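Local coordinates for protein sugar kinase (Agrobacterium tumefaciens, PDB 2RBC) that probably transfers phosphate from ATP to a sugar or related small substrate, as a putative ribokinase of the pfkB carbohydrate kinase family, at residues A[45-50]-A[127-132]; A[40-45]-A[59-64]. All coordinates share one frame; numbering follows the deposited sequence.

Contact 1: residues A[45-50]-A[127-132]; sequences RVADMP and IDNRGE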
loop_
_atom_site.group_PDB
_atom_site.type_symbol
_atom_site.label_atom_id
_atom_site.label_comp_id
_atom_site.label_asym_id
_atom_site.label_seq_id
_atom_site.Cartn_x
_atom_site.Cartn_y
_atom_site.Cartn_z
ATOM N N ARG A 45 1.962 8.236 -7.608
ATOM C CA ARG A 45 2.520 9.412 -8.299
ATOM C C ARG A 45 1.564 10.573 -8.077
ATOM O O ARG A 45 0.380 10.497 -8.412
ATOM C CB ARG A 45 2.706 9.098 -9.779
ATOM C CG ARG A 45 3.795 9.871 -10.444
ATOM C CD ARG A 45 3.787 9.579 -11.889
ATOM N NE ARG A 45 4.858 10.289 -12.586
ATOM C CZ ARG A 45 5.115 10.147 -13.872
ATOM N NH1 ARG A 45 4.387 9.346 -14.613
ATOM N NH2 ARG A 45 6.119 10.819 -14.431
ATOM N N VAL A 46 2.067 11.612 -7.430
ATOM C CA VAL A 46 1.269 12.754 -7.048
ATOM C C VAL A 46 1.907 14.045 -7.599
ATOM O O VAL A 46 3.073 14.043 -7.960
ATOM C CB VAL A 46 1.149 12.841 -5.526
ATOM C CG1 VAL A 46 0.449 11.580 -4.968
ATOM C CG2 VAL A 46 2.542 13.047 -4.872
ATOM N N ALA A 47 1.125 15.128 -7.677
ATOM C CA ALA A 47 1.652 16.426 -8.108
ATOM C C ALA A 47 2.487 16.978 -6.964
ATOM O O ALA A 47 3.714 17.098 -7.059
ATOM C CB ALA A 47 0.530 17.368 -8.454
ATOM N N ASP A 48 1.816 17.235 -5.855
ATOM C CA ASP A 48 2.451 17.816 -4.696
ATOM C C ASP A 48 2.563 16.814 -3.567
ATOM O O ASP A 48 1.572 16.185 -3.163
ATOM C CB ASP A 48 1.640 19.015 -4.199
ATOM C CG ASP A 48 1.544 20.122 -5.233
ATOM O OD1 ASP A 48 2.513 20.302 -6.006
ATOM O OD2 ASP A 48 0.502 20.810 -5.271
HETATM N N MSE A 49 3.780 16.710 -3.049
HETATM C CA MSE A 49 4.064 15.979 -1.839
HETATM C C MSE A 49 3.157 16.422 -0.687
HETATM O O MSE A 49 3.071 17.599 -0.393
HETATM C CB MSE A 49 5.526 16.203 -1.462
HETATM C CG MSE A 49 6.025 15.270 -0.397
HETATM SE SE MSE A 49 5.966 13.405 -1.016
HETATM C CE MSE A 49 7.550 13.321 -2.191
ATOM N N PRO A 50 2.459 15.475 -0.039
ATOM C CA PRO A 50 1.713 15.851 1.136
ATOM C C PRO A 50 2.624 16.338 2.248
ATOM O O PRO A 50 3.798 15.991 2.288
ATOM C CB PRO A 50 1.015 14.550 1.546
ATOM C CG PRO A 50 1.815 13.500 0.966
ATOM C CD PRO A 50 2.285 14.047 -0.334
ATOM N N ILE A 127 5.611 9.590 -4.710
ATOM C CA ILE A 127 6.571 10.256 -5.576
ATOM C C ILE A 127 5.904 11.495 -6.212
ATOM O O ILE A 127 4.942 11.377 -6.993
ATOM C CB ILE A 127 7.053 9.291 -6.669
ATOM C CG1 ILE A 127 7.442 7.941 -6.055
ATOM C CG2 ILE A 127 8.184 9.887 -7.451
ATOM C CD1 ILE A 127 7.976 6.924 -7.031
ATOM N N ASP A 128 6.378 12.686 -5.826
ATOM C CA ASP A 128 5.797 13.941 -6.305
ATOM C C ASP A 128 6.309 14.282 -7.702
ATOM O O ASP A 128 7.074 13.507 -8.314
ATOM C CB ASP A 128 5.973 15.105 -5.289
ATOM C CG ASP A 128 7.425 15.564 -5.132
ATOM O OD1 ASP A 128 8.289 15.094 -5.882
ATOM O OD2 ASP A 128 7.686 16.392 -4.233
ATOM N N ASN A 129 5.852 15.406 -8.246
ATOM C CA ASN A 129 6.282 15.779 -9.596
ATOM C C ASN A 129 7.688 16.392 -9.671
ATOM O O ASN A 129 8.122 16.784 -10.747
ATOM C CB ASN A 129 5.249 16.659 -10.289
ATOM C CG ASN A 129 5.063 18.001 -9.608
ATOM O OD1 ASN A 129 5.917 18.469 -8.841
ATOM N ND2 ASN A 129 3.932 18.621 -9.880
ATOM N N ARG A 130 8.404 16.449 -8.547
ATOM C CA ARG A 130 9.856 16.675 -8.564
ATOM C C ARG A 130 10.657 15.372 -8.574
ATOM O O ARG A 130 11.892 15.408 -8.507
ATOM C CB ARG A 130 10.305 17.442 -7.332
ATOM C CG ARG A 130 9.531 18.684 -7.033
ATOM C CD ARG A 130 10.128 19.267 -5.798
ATOM N NE ARG A 130 9.124 19.817 -4.896
ATOM C CZ ARG A 130 9.359 20.159 -3.623
ATOM N NH1 ARG A 130 8.365 20.660 -2.874
ATOM N NH2 ARG A 130 10.581 20.004 -3.081
ATOM N N GLY A 131 9.974 14.228 -8.622
ATOM C CA GLY A 131 10.643 12.939 -8.435
ATOM C C GLY A 131 11.157 12.693 -7.020
ATOM O O GLY A 131 11.868 11.719 -6.792
ATOM N N GLU A 132 10.803 13.559 -6.070
ATOM C CA GLU A 132 11.141 13.333 -4.672
ATOM C C GLU A 132 10.194 12.294 -4.093
ATOM O O GLU A 132 9.071 12.159 -4.580
ATOM C CB GLU A 132 11.024 14.628 -3.879
ATOM C CG GLU A 132 12.082 15.634 -4.283
ATOM C CD GLU A 132 12.126 16.838 -3.371
ATOM O OE1 GLU A 132 11.072 17.208 -2.782
ATOM O OE2 GLU A 132 13.232 17.415 -3.255
HETATM O O HOH W 1 6.791 11.702 -10.834
HETATM O O HOH W 2 2.926 21.026 -9.000
HETATM O O HOH W 3 5.958 18.277 -3.837
#
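I127 ends its strand against V46: the carbonyl O of I127 accepts from V46 N at 2.9 Å, the last bond of a parallel pairing in the small four-stranded sheet that forms the lid of ribokinase-like kinases. Beyond it both chains leave the sheet, and 128-131 folds into a type I beta turn, the hairpin end between strands 121-127 and 133-138. The two carboxylate oxygens of D128 have different tasks. OD1 closes an Asx turn with R130 N, which comes from above the carboxylate plane, and also takes E132 N from the other face, on the syn side. OD2 touches M49 CB and is joined to M49 N by water 3, which donates to D128 OD2 at 2.6 Å. The carbonyl O of D128 accepts from water 1, itself an acceptor for NE of R45, whose strongest partner is E60. N129 is gripped through its backbone, N129 N to A47 O at 3.0 Å; its CG sits between backbone N and carbonyl carbon (chi1 65°), which lays the amide close to that same carbonyl without a bond to it. Water 2 instead joins N129 ND2 to OD1 of D48. R130 turns its guanidinium onto its own loop, R130 NH2 to E132 OE1 at 2.9 Å, and its NE lies near D128 OD2 as a long, purely electrostatic contact. At E132 the selenomethionine M49 closes the contact, beside G52 of the second subunit: bent at chi2 (63°) and chi3, its chain brings M49 CE within 3.1 Å of E132 O.

Contact 2: residues A[40-45]-A[59-64]; sequences LDTLFR and YEVLQI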
loop_
_atom_site.group_PDB
_atom_site.type_symbol
_atom_site.label_atom_id
_atom_site.label_comp_id
_atom_site.label_asym_id
_atom_site.label_seq_id
_atom_site.Cartn_x
_atom_site.Cartn_y
_atom_site.Cartn_z
ATOM N N LEU A 40 7.071 -5.788 -1.974
ATOM C CA LEU A 40 5.962 -5.258 -2.802
ATOM C C LEU A 40 5.803 -3.763 -2.576
ATOM O O LEU A 40 5.284 -3.329 -1.553
ATOM C CB LEU A 40 4.642 -5.984 -2.550
ATOM C CG LEU A 40 3.494 -5.657 -3.526
ATOM C CD1 LEU A 40 3.845 -6.147 -4.927
ATOM C CD2 LEU A 40 2.250 -6.335 -3.030
ATOM N N ASP A 41 6.276 -2.983 -3.539
ATOM C CA ASP A 41 6.106 -1.541 -3.516
ATOM C C ASP A 41 4.812 -1.111 -4.185
ATOM O O ASP A 41 4.507 -1.563 -5.280
ATOM C CB ASP A 41 7.248 -0.826 -4.265
ATOM C CG ASP A 41 8.578 -0.810 -3.495
ATOM O OD1 ASP A 41 8.609 -1.151 -2.301
ATOM O OD2 ASP A 41 9.600 -0.405 -4.122
ATOM N N THR A 42 4.100 -0.172 -3.548
ATOM C CA THR A 42 3.053 0.582 -4.193
ATOM C C THR A 42 3.501 2.031 -4.315
ATOM O O THR A 42 3.741 2.725 -3.300
ATOM C CB THR A 42 1.721 0.453 -3.492
ATOM O OG1 THR A 42 1.405 -0.927 -3.388
ATOM C CG2 THR A 42 0.635 1.134 -4.313
ATOM N N LEU A 43 3.633 2.452 -5.575
ATOM C CA LEU A 43 4.178 3.741 -5.947
ATOM C C LEU A 43 3.028 4.618 -6.383
ATOM O O LEU A 43 2.360 4.306 -7.359
ATOM C CB LEU A 43 5.187 3.614 -7.110
ATOM C CG LEU A 43 6.281 2.542 -7.023
ATOM C CD1 LEU A 43 7.180 2.662 -8.239
ATOM C CD2 LEU A 43 7.063 2.671 -5.712
ATOM N N PHE A 44 2.783 5.686 -5.618
ATOM C CA PHE A 44 1.694 6.607 -5.830
ATOM C C PHE A 44 2.301 7.889 -6.371
ATOM O O PHE A 44 3.061 8.540 -5.663
ATOM C CB PHE A 44 1.001 6.963 -4.499
ATOM C CG PHE A 44 0.275 5.826 -3.847
ATOM C CD1 PHE A 44 -1.048 5.573 -4.149
ATOM C CD2 PHE A 44 0.892 5.064 -2.866
ATOM C CE1 PHE A 44 -1.737 4.552 -3.527
ATOM C CE2 PHE A 44 0.183 4.058 -2.212
ATOM C CZ PHE A 44 -1.107 3.795 -2.566
ATOM N N ARG A 45 1.962 8.236 -7.608
ATOM C CA ARG A 45 2.520 9.412 -8.299
ATOM C C ARG A 45 1.564 10.573 -8.077
ATOM O O ARG A 45 0.380 10.497 -8.412
ATOM C CB ARG A 45 2.706 9.098 -9.779
ATOM C CG ARG A 45 3.795 9.871 -10.444
ATOM C CD ARG A 45 3.787 9.579 -11.889
ATOM N NE ARG A 45 4.858 10.289 -12.586
ATOM C CZ ARG A 45 5.115 10.147 -13.872
ATOM N NH1 ARG A 45 4.387 9.346 -14.613
ATOM N NH2 ARG A 45 6.119 10.819 -14.431
ATOM N N TYR A 59 -2.211 10.439 -9.429
ATOM C CA TYR A 59 -2.656 10.353 -10.803
ATOM C C TYR A 59 -2.193 9.107 -11.498
ATOM O O TYR A 59 -2.700 8.797 -12.564
ATOM C CB TYR A 59 -2.325 11.600 -11.615
ATOM C CG TYR A 59 -0.888 11.956 -11.697
ATOM C CD1 TYR A 59 -0.087 11.470 -12.718
ATOM C CD2 TYR A 59 -0.349 12.861 -10.804
ATOM C CE1 TYR A 59 1.256 11.855 -12.813
ATOM C CE2 TYR A 59 0.974 13.237 -10.875
ATOM C CZ TYR A 59 1.777 12.747 -11.877
ATOM O OH TYR A 59 3.116 13.133 -11.893
ATOM N N GLU A 60 -1.266 8.379 -10.893
ATOM C CA GLU A 60 -0.796 7.114 -11.422
ATOM C C GLU A 60 -0.409 6.253 -10.231
ATOM O O GLU A 60 0.126 6.769 -9.254
ATOM C CB GLU A 60 0.413 7.342 -12.334
ATOM C CG GLU A 60 0.836 6.144 -13.101
ATOM C CD GLU A 60 1.882 6.460 -14.149
ATOM O OE1 GLU A 60 2.198 7.655 -14.338
ATOM O OE2 GLU A 60 2.374 5.501 -14.752
ATOM N N VAL A 61 -0.732 4.966 -10.281
ATOM C CA VAL A 61 -0.378 4.031 -9.190
ATOM C C VAL A 61 0.200 2.758 -9.811
ATOM O O VAL A 61 -0.396 2.178 -10.710
ATOM C CB VAL A 61 -1.594 3.699 -8.264
ATOM C CG1 VAL A 61 -1.211 2.698 -7.160
ATOM C CG2 VAL A 61 -2.206 4.989 -7.667
ATOM N N LEU A 62 1.350 2.324 -9.315
ATOM C CA LEU A 62 2.012 1.100 -9.789
ATOM C C LEU A 62 2.380 0.248 -8.601
ATOM O O LEU A 62 3.042 0.723 -7.677
ATOM C CB LEU A 62 3.290 1.427 -10.565
ATOM C CG LEU A 62 4.184 0.301 -11.171
ATOM C CD1 LEU A 62 3.452 -0.456 -12.300
ATOM C CD2 LEU A 62 5.533 0.806 -11.632
ATOM N N GLN A 63 1.942 -1.007 -8.641
ATOM C CA GLN A 63 2.401 -2.025 -7.721
ATOM C C GLN A 63 3.434 -2.897 -8.388
ATOM O O GLN A 63 3.173 -3.475 -9.444
ATOM C CB GLN A 63 1.244 -2.860 -7.230
ATOM C CG GLN A 63 0.273 -2.041 -6.398
ATOM C CD GLN A 63 -0.726 -2.902 -5.633
ATOM O OE1 GLN A 63 -1.602 -3.492 -6.222
ATOM N NE2 GLN A 63 -0.606 -2.929 -4.318
ATOM N N ILE A 64 4.622 -2.938 -7.792
ATOM C CA ILE A 64 5.771 -3.599 -8.366
ATOM C C ILE A 64 6.621 -4.297 -7.289
ATOM O O ILE A 64 6.966 -3.716 -6.257
ATOM C CB ILE A 64 6.598 -2.620 -9.303
ATOM C CG1 ILE A 64 7.708 -3.387 -10.024
ATOM C CG2 ILE A 64 7.101 -1.340 -8.603
ATOM C CD1 ILE A 64 8.244 -2.628 -11.242
#
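R45 runs beside E60 and across Y59 at the end of an antiparallel strand pair, 40-45 with 60-64, in the four-stranded lid sheet of a ribokinase-like fold. Its CB packs on E60 O and lies over one face of the Y59 ring, offset toward the rim. CG, anti to the backbone N (chi1 -152°), meets the phenol at CZ and OH, and R45 CD touches both Y59 CE1 and E60 OE1, each at 3.5 Å. NE passes the Y59 hydroxyl without a bond. At the tip, R45 NH1 makes a salt bridge to E60 OE1 at 2.8 Å; the oxygen lies in the guanidinium plane and is approached on its syn side, although the two flat groups are turned 50° apart. R45 O, over a face of the same tyrosine ring, accepts from Y59 N at 2.8 Å. Farther along, L43 and L62 exchange two backbone bonds, as do D41 and I64. L43, L62 and I64 share one face of the sheet, where L43 CD1 touches I64 CG2 at 4.0 Å. T42, F44, V61 and Q63 share the other: V61 CG2 meets F44 CD1 obliquely at 3.7 Å, and T42 CG2 rests on V61 CG1. On this face Q63 NE2 donates to T42 OG1 at 3.0 Å, with the hydroxyl oxygen in the amide plane, while R97 bonds Q63 OE1, so both ends of the amide are used and its rotation is fixed. Strand 60-66 is outermost within this chain, but R119 of the second subunit bonds V61 O. Apolar packing thus fills the middle and charged groups stand at both ends: D41 bonds a glycerol, and the R45 guanidinium probably favours the ionised form of E60.

Contacts 1 and 2 belong to the same four-stranded sheet and share R45. Strand 39-45 lies between 60-66 and 121-127; contact 2 is on one side of it, contact 1 at the end of the other. I127 N lies 2.9 Å from F44 O, a probable hydrogen bond of the 39-45 with 121-127 pairing. Contact 2 is regular strand pairing with mostly buried side chains; contact 1 lies where the strands end, with buried V46, M49, I127 and D128 beside exposed A47, D48 and N129. Y59 CE2 packs on V46 C, joining the two. Salt bridges occur in both, but in contact 2 one crosses between segments, whereas in contact 1 they stay within 127-132. Both touch the second subunit.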